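Alpha-L-rhamnosidase (Streptomyces avermitilis, PDB 3W5M) hydrolyses terminal non-reducing alpha-L-rhamnose residues, releasing L-rhamnose from citrus flavonoids and from gum arabic, and carries a calcium-dependent rhamnose-binding module. Local coordinates at residues 642-647 and 915-920; 748-753 and 895-900. All coordinates share one frame; numbering follows the deposited sequence. Where two conformers were deposited one is given.

Contact 1. Residues 642-647 and 915-920; sequences GDINVF and NHYAYG. With TRS (2-amino-2-hydroxymethyl-propane-1,3-diol), chain D.
Phe647 and Tyr917 form an offset stack, their ring centroids 4.6 Å apart and their planes only 12° from parallel. The rings are slid so far that CB of Tyr917, rather than its ring, lies over the centre of the Phe647 face, a CH-pi contact of 3.7 Å. With chi1 at 46°, CG of Tyr917 sits between its own backbone N and carbonyl carbon, and the ring points at helix 641-654, along the Asp643-Phe647 turn. The ring edge then meets the backbone: CE1 of Tyr917 comes within 3.4 Å of the carbonyl O of Asp643, while the hydroxyl end rests against CB and CD1 of Ile644. A smaller apolar touch, CG2 of Val646 on CB of Ala918, extends the packing on the helix.

Polar links run through water and ligand. One water donates to OD2 of Asp643 (2.7 Å) and accepts from the backbone N of Ala918, bridging carboxylate and loop. The other oxygen, OD1 of Asp643, takes a hydrogen bond of 2.6 Å from O2 of a bound Tris molecule, probably from the crystallisation liquor. His916 reaches the same molecule from the other segment, its NE2 donating almost straight (175°) to O1 of Tris over 3.1 Å. The other ring nitrogen, ND1, is hydrogen-bonded to OG of Ser913, so both nitrogens are engaged and the rotation of the ring is fixed.

Asp643 and His916 both bind rhamnose in this enzyme, and the packing of helix 641-654 against the 915-920 loop through the Phe647-Tyr917 stack places both at the sugar pocket of the (alpha/alpha)6-barrel domain.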
# COMPACT_ATOMS: atom_id res chain seq x y z
N GLY A 642 3.35 6.06 12.06
CA GLY A 642 4.40 5.48 12.90
C GLY A 642 5.29 4.51 12.17
O GLY A 642 6.53 4.59 12.23
N ASP A 643 4.67 3.60 11.41
CA ASP A 643 5.41 2.58 10.73
C ASP A 643 6.34 3.15 9.66
O ASP A 643 7.45 2.68 9.49
CB ASP A 643 4.42 1.58 10.10
CG ASP A 643 3.52 0.93 11.16
OD1 ASP A 643 2.88 1.68 11.93
OD2 ASP A 643 3.49 -0.32 11.24
N ILE A 644 5.85 4.11 8.88
CA ILE A 644 6.70 4.67 7.84
C ILE A 644 7.76 5.63 8.42
O ILE A 644 8.89 5.69 7.92
CB ILE A 644 5.89 5.25 6.64
CG1 ILE A 644 6.82 5.55 5.44
CG2 ILE A 644 5.11 6.51 7.04
CD1 ILE A 644 7.65 4.36 4.95
N ASN A 645 7.41 6.32 9.51
CA ASN A 645 8.39 7.10 10.28
C ASN A 645 9.61 6.24 10.56
O ASN A 645 10.72 6.60 10.19
CB ASN A 645 7.79 7.60 11.60
CG ASN A 645 8.86 8.06 12.60
OD1 ASN A 645 9.88 8.65 12.21
ND2 ASN A 645 8.63 7.77 13.89
N VAL A 646 9.42 5.09 11.18
CA VAL A 646 10.57 4.28 11.55
C VAL A 646 11.30 3.64 10.35
O VAL A 646 12.52 3.48 10.38
CB VAL A 646 10.23 3.25 12.67
CG1 VAL A 646 9.43 3.92 13.79
CG2 VAL A 646 9.45 2.07 12.13
N PHE A 647 10.56 3.30 9.30
CA PHE A 647 11.12 2.54 8.18
C PHE A 647 11.66 3.36 7.00
O PHE A 647 12.43 2.83 6.20
CB PHE A 647 10.09 1.51 7.68
CG PHE A 647 10.63 0.54 6.66
CD1 PHE A 647 11.56 -0.44 7.04
CD2 PHE A 647 10.20 0.58 5.33
CE1 PHE A 647 12.04 -1.37 6.12
CE2 PHE A 647 10.71 -0.33 4.40
CZ PHE A 647 11.62 -1.31 4.79
N ASN A 915 3.71 -9.57 8.27
CA ASN A 915 4.26 -8.72 7.21
C ASN A 915 4.08 -7.22 7.53
O ASN A 915 3.30 -6.52 6.88
CB ASN A 915 3.59 -9.09 5.85
CG ASN A 915 4.40 -8.66 4.64
OD1 ASN A 915 5.43 -7.98 4.74
ND2 ASN A 915 3.95 -9.08 3.45
N HIS A 916 4.76 -6.74 8.58
CA HIS A 916 4.90 -5.31 8.90
C HIS A 916 6.37 -4.95 8.66
O HIS A 916 7.25 -5.67 9.13
CB HIS A 916 4.66 -5.07 10.38
CG HIS A 916 3.25 -4.73 10.74
ND1 HIS A 916 2.21 -5.63 10.63
CD2 HIS A 916 2.72 -3.61 11.30
CE1 HIS A 916 1.09 -5.08 11.06
NE2 HIS A 916 1.37 -3.85 11.47
N TYR A 917 6.66 -3.84 7.98
CA TYR A 917 8.06 -3.55 7.72
C TYR A 917 8.85 -2.94 8.90
O TYR A 917 10.07 -2.85 8.81
CB TYR A 917 8.28 -2.69 6.44
CG TYR A 917 7.38 -1.48 6.26
CD1 TYR A 917 7.25 -0.49 7.25
CD2 TYR A 917 6.71 -1.31 5.08
CE1 TYR A 917 6.43 0.61 7.06
CE2 TYR A 917 5.89 -0.22 4.87
CZ TYR A 917 5.76 0.74 5.85
OH TYR A 917 4.94 1.81 5.62
N ALA A 918 8.16 -2.57 9.98
CA ALA A 918 8.79 -1.75 11.05
C ALA A 918 10.14 -2.30 11.55
O ALA A 918 11.13 -1.55 11.63
CB ALA A 918 7.83 -1.54 12.22
N TYR A 919 10.18 -3.59 11.89
CA TYR A 919 11.44 -4.19 12.37
C TYR A 919 12.49 -4.44 11.28
O TYR A 919 13.63 -4.78 11.58
CB TYR A 919 11.18 -5.45 13.22
CG TYR A 919 10.43 -5.13 14.51
CD1 TYR A 919 10.79 -4.03 15.29
CD2 TYR A 919 9.37 -5.93 14.95
CE1 TYR A 919 10.11 -3.71 16.46
CE2 TYR A 919 8.69 -5.62 16.12
CZ TYR A 919 9.07 -4.52 16.87
OH TYR A 919 8.40 -4.22 18.03
N GLY A 920 12.10 -4.28 10.01
CA GLY A 920 13.06 -4.23 8.91
C GLY A 920 13.91 -2.96 8.89
O GLY A 920 14.80 -2.82 8.05
C TRS D . 0.07 -0.50 14.34
C1 TRS D . 0.24 -0.88 12.86
C2 TRS D . 1.27 0.33 14.82
C3 TRS D . -0.15 -1.73 15.22
N TRS D . -1.15 0.34 14.44
O1 TRS D . -0.74 -1.87 12.45
O2 TRS D . 1.38 1.55 14.05
O3 TRS D . 0.96 -2.62 15.12
O HOH W 1 5.32 -1.73 9.90

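Contact 2. Residues 748-753 and 895-900; sequences LNVSDE and ERWDSI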
# COMPACT_ATOMS: atom_id res chain seq x y z
N LEU A 748 4.95 -2.49 21.09
CA LEU A 748 5.40 -3.88 20.96
C LEU A 748 6.86 -4.12 21.39
O LEU A 748 7.55 -4.99 20.88
CB LEU A 748 5.08 -4.45 19.54
CG LEU A 748 3.59 -4.48 19.23
CD1 LEU A 748 3.34 -4.84 17.77
CD2 LEU A 748 2.88 -5.46 20.16
N ASN A 749 7.33 -3.33 22.36
CA ASN A 749 8.57 -3.66 23.08
C ASN A 749 8.44 -5.03 23.78
O ASN A 749 7.31 -5.48 24.03
CB ASN A 749 8.86 -2.56 24.12
CG ASN A 749 7.78 -2.44 25.17
OD1 ASN A 749 7.67 -3.30 26.06
ND2 ASN A 749 6.98 -1.38 25.10
N VAL A 750 9.57 -5.66 24.12
CA VAL A 750 9.58 -6.96 24.83
C VAL A 750 9.66 -6.73 26.34
O VAL A 750 10.75 -6.73 26.90
CB VAL A 750 10.77 -7.85 24.40
CG1 VAL A 750 10.53 -9.31 24.83
CG2 VAL A 750 11.02 -7.78 22.90
N SER A 751 8.49 -6.54 26.96
CA SER A 751 8.36 -6.29 28.40
C SER A 751 9.41 -5.32 28.95
O SER A 751 10.15 -5.63 29.89
CB SER A 751 8.35 -7.60 29.20
OG SER A 751 8.08 -7.35 30.57
N ASP A 752 9.47 -4.14 28.34
CA ASP A 752 10.43 -3.10 28.72
C ASP A 752 9.77 -1.80 28.27
O ASP A 752 10.17 -1.21 27.27
CB ASP A 752 11.76 -3.34 27.98
CG ASP A 752 12.97 -2.66 28.64
OD1 ASP A 752 12.92 -2.35 29.85
OD2 ASP A 752 14.00 -2.46 27.94
N GLU A 753 8.72 -1.40 29.01
CA GLU A 753 7.86 -0.29 28.62
C GLU A 753 8.39 1.11 29.01
O GLU A 753 8.40 1.47 30.18
CB GLU A 753 6.45 -0.49 29.19
CG GLU A 753 5.45 0.63 28.87
CD GLU A 753 4.79 0.49 27.50
OE1 GLU A 753 4.87 -0.60 26.88
OE2 GLU A 753 4.17 1.48 27.03
N GLU A 895 5.02 -8.41 12.59
CA GLU A 895 4.55 -7.33 13.44
C GLU A 895 5.16 -7.40 14.86
O GLU A 895 5.40 -6.35 15.45
CB GLU A 895 3.04 -7.35 13.56
CG GLU A 895 2.43 -6.12 14.24
CD GLU A 895 0.90 -6.09 14.15
OE1 GLU A 895 0.30 -7.17 13.89
OE2 GLU A 895 0.30 -5.00 14.35
N ARG A 896 5.34 -8.62 15.38
CA ARG A 896 5.79 -8.83 16.79
C ARG A 896 7.08 -9.62 16.81
O ARG A 896 7.30 -10.47 15.96
CB ARG A 896 4.74 -9.62 17.58
CG ARG A 896 3.41 -8.92 17.80
CD ARG A 896 2.38 -9.92 18.32
NE ARG A 896 1.05 -9.37 18.52
CZ ARG A 896 0.63 -8.79 19.65
NH1 ARG A 896 1.45 -8.68 20.69
NH2 ARG A 896 -0.60 -8.31 19.73
N TRP A 897 7.92 -9.39 17.82
CA TRP A 897 9.09 -10.24 17.96
C TRP A 897 8.68 -11.73 18.11
O TRP A 897 9.39 -12.63 17.66
CB TRP A 897 9.93 -9.76 19.16
CG TRP A 897 10.52 -8.37 18.95
CD1 TRP A 897 10.18 -7.22 19.60
CD2 TRP A 897 11.55 -8.01 18.01
NE1 TRP A 897 10.96 -6.16 19.13
CE2 TRP A 897 11.81 -6.63 18.17
CE3 TRP A 897 12.29 -8.73 17.06
CZ2 TRP A 897 12.76 -5.95 17.39
CZ3 TRP A 897 13.25 -8.06 16.29
CH2 TRP A 897 13.47 -6.67 16.47
N ASP A 898 7.50 -11.95 18.68
CA ASP A 898 6.98 -13.31 18.93
C ASP A 898 5.69 -13.62 18.18
O ASP A 898 4.81 -14.26 18.73
CB ASP A 898 6.70 -13.50 20.42
CG ASP A 898 5.79 -12.44 20.98
OD1 ASP A 898 5.56 -11.42 20.29
OD2 ASP A 898 5.28 -12.61 22.11
N SER A 899 5.56 -13.19 16.92
CA SER A 899 4.31 -13.49 16.19
C SER A 899 4.02 -15.00 16.18
O SER A 899 2.86 -15.41 16.32
CB SER A 899 4.31 -12.88 14.79
OG SER A 899 4.12 -11.48 14.89
N ILE A 900 5.06 -15.81 16.01
CA ILE A 900 5.06 -17.21 16.45
C ILE A 900 5.87 -17.24 17.74
O ILE A 900 7.02 -16.78 17.77
CB ILE A 900 5.74 -18.17 15.45
CG1 ILE A 900 5.02 -18.16 14.09
CG2 ILE A 900 5.73 -19.59 16.03
CD1 ILE A 900 5.82 -18.76 12.94
O HOH W 2 6.88 -7.72 19.75
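Leu748 opens the contact by spreading its two methyl groups over different partners. CD1 lies 3.5 Å from the carbonyl O of Glu895, which is buried here without a polar partner in the model. The same methyl packs on CG of Glu895, the inferred proton acceptor, whose carboxylate is held by Arg634 and the backbone N of Ser913. CD2 comes instead over one face of the Arg896 guanidinium, 3.6 Å from NH1, and the two side chains cross at about a right angle. The arginine chain runs extended from CG to NE, and NE is hydrogen-bonded to the carbonyl O of Met911. At the backbone of Leu748 a water donates to its O (3.0 Å) and accepts from N of Trp897 (2.8 Å), joining the two loops.

Asn749 turns away from the other loop. Its OD1 accepts from N of Asp752 in an Asx motif, the donor standing above the carbonyl plane, while its ND2 donates to OE1 of Glu753 over 2.9 Å and is also hydrogen-bonded to O of Asp746.

Val750 makes the last touch. Its CG2, anti to the carbonyl carbon, approaches CD1 of the Trp897 indole at 3.5 Å. Trp897 is itself held by a hydrogen bond from NE1 to the carbonyl O of Thr849. It belongs to a type I turn from Arg896 to Ser899, and OG of Ser899 accepts from N of Arg896.

Within the helical barrel domain, 748-753 is a loop linking helix 713-732 to helix 756-777, and the other segment is a loop between helices 883-887 and 923-929. Backbone bonds from Val750 to Ser848 and from Glu895 to Ser913 join them to neighbouring loops, and the Trp897 ring stacks on Tyr919.

In the fold
Contact 1 and contact 2 lie with their centres about 14 Å apart, and both segments of contact 2 fall within the chain between 647 and 915. They meet directly: CE1 of His916 is 3.3 Å from CD of Glu895, the inferred proton acceptor, and CZ of Tyr919 comes within 3.4 Å of NE1 of Trp897. OH of Tyr919 also makes a weak hydrogen bond to O of Leu748. Around the Tris molecule the two contacts converge on one pocket: Asp643 and His916 come from contact 1 and Glu895 from contact 2, while Asp630 and Trp695 add further hydrogen bonds. Arg634, which also binds rhamnose, forms a salt bridge with Glu895.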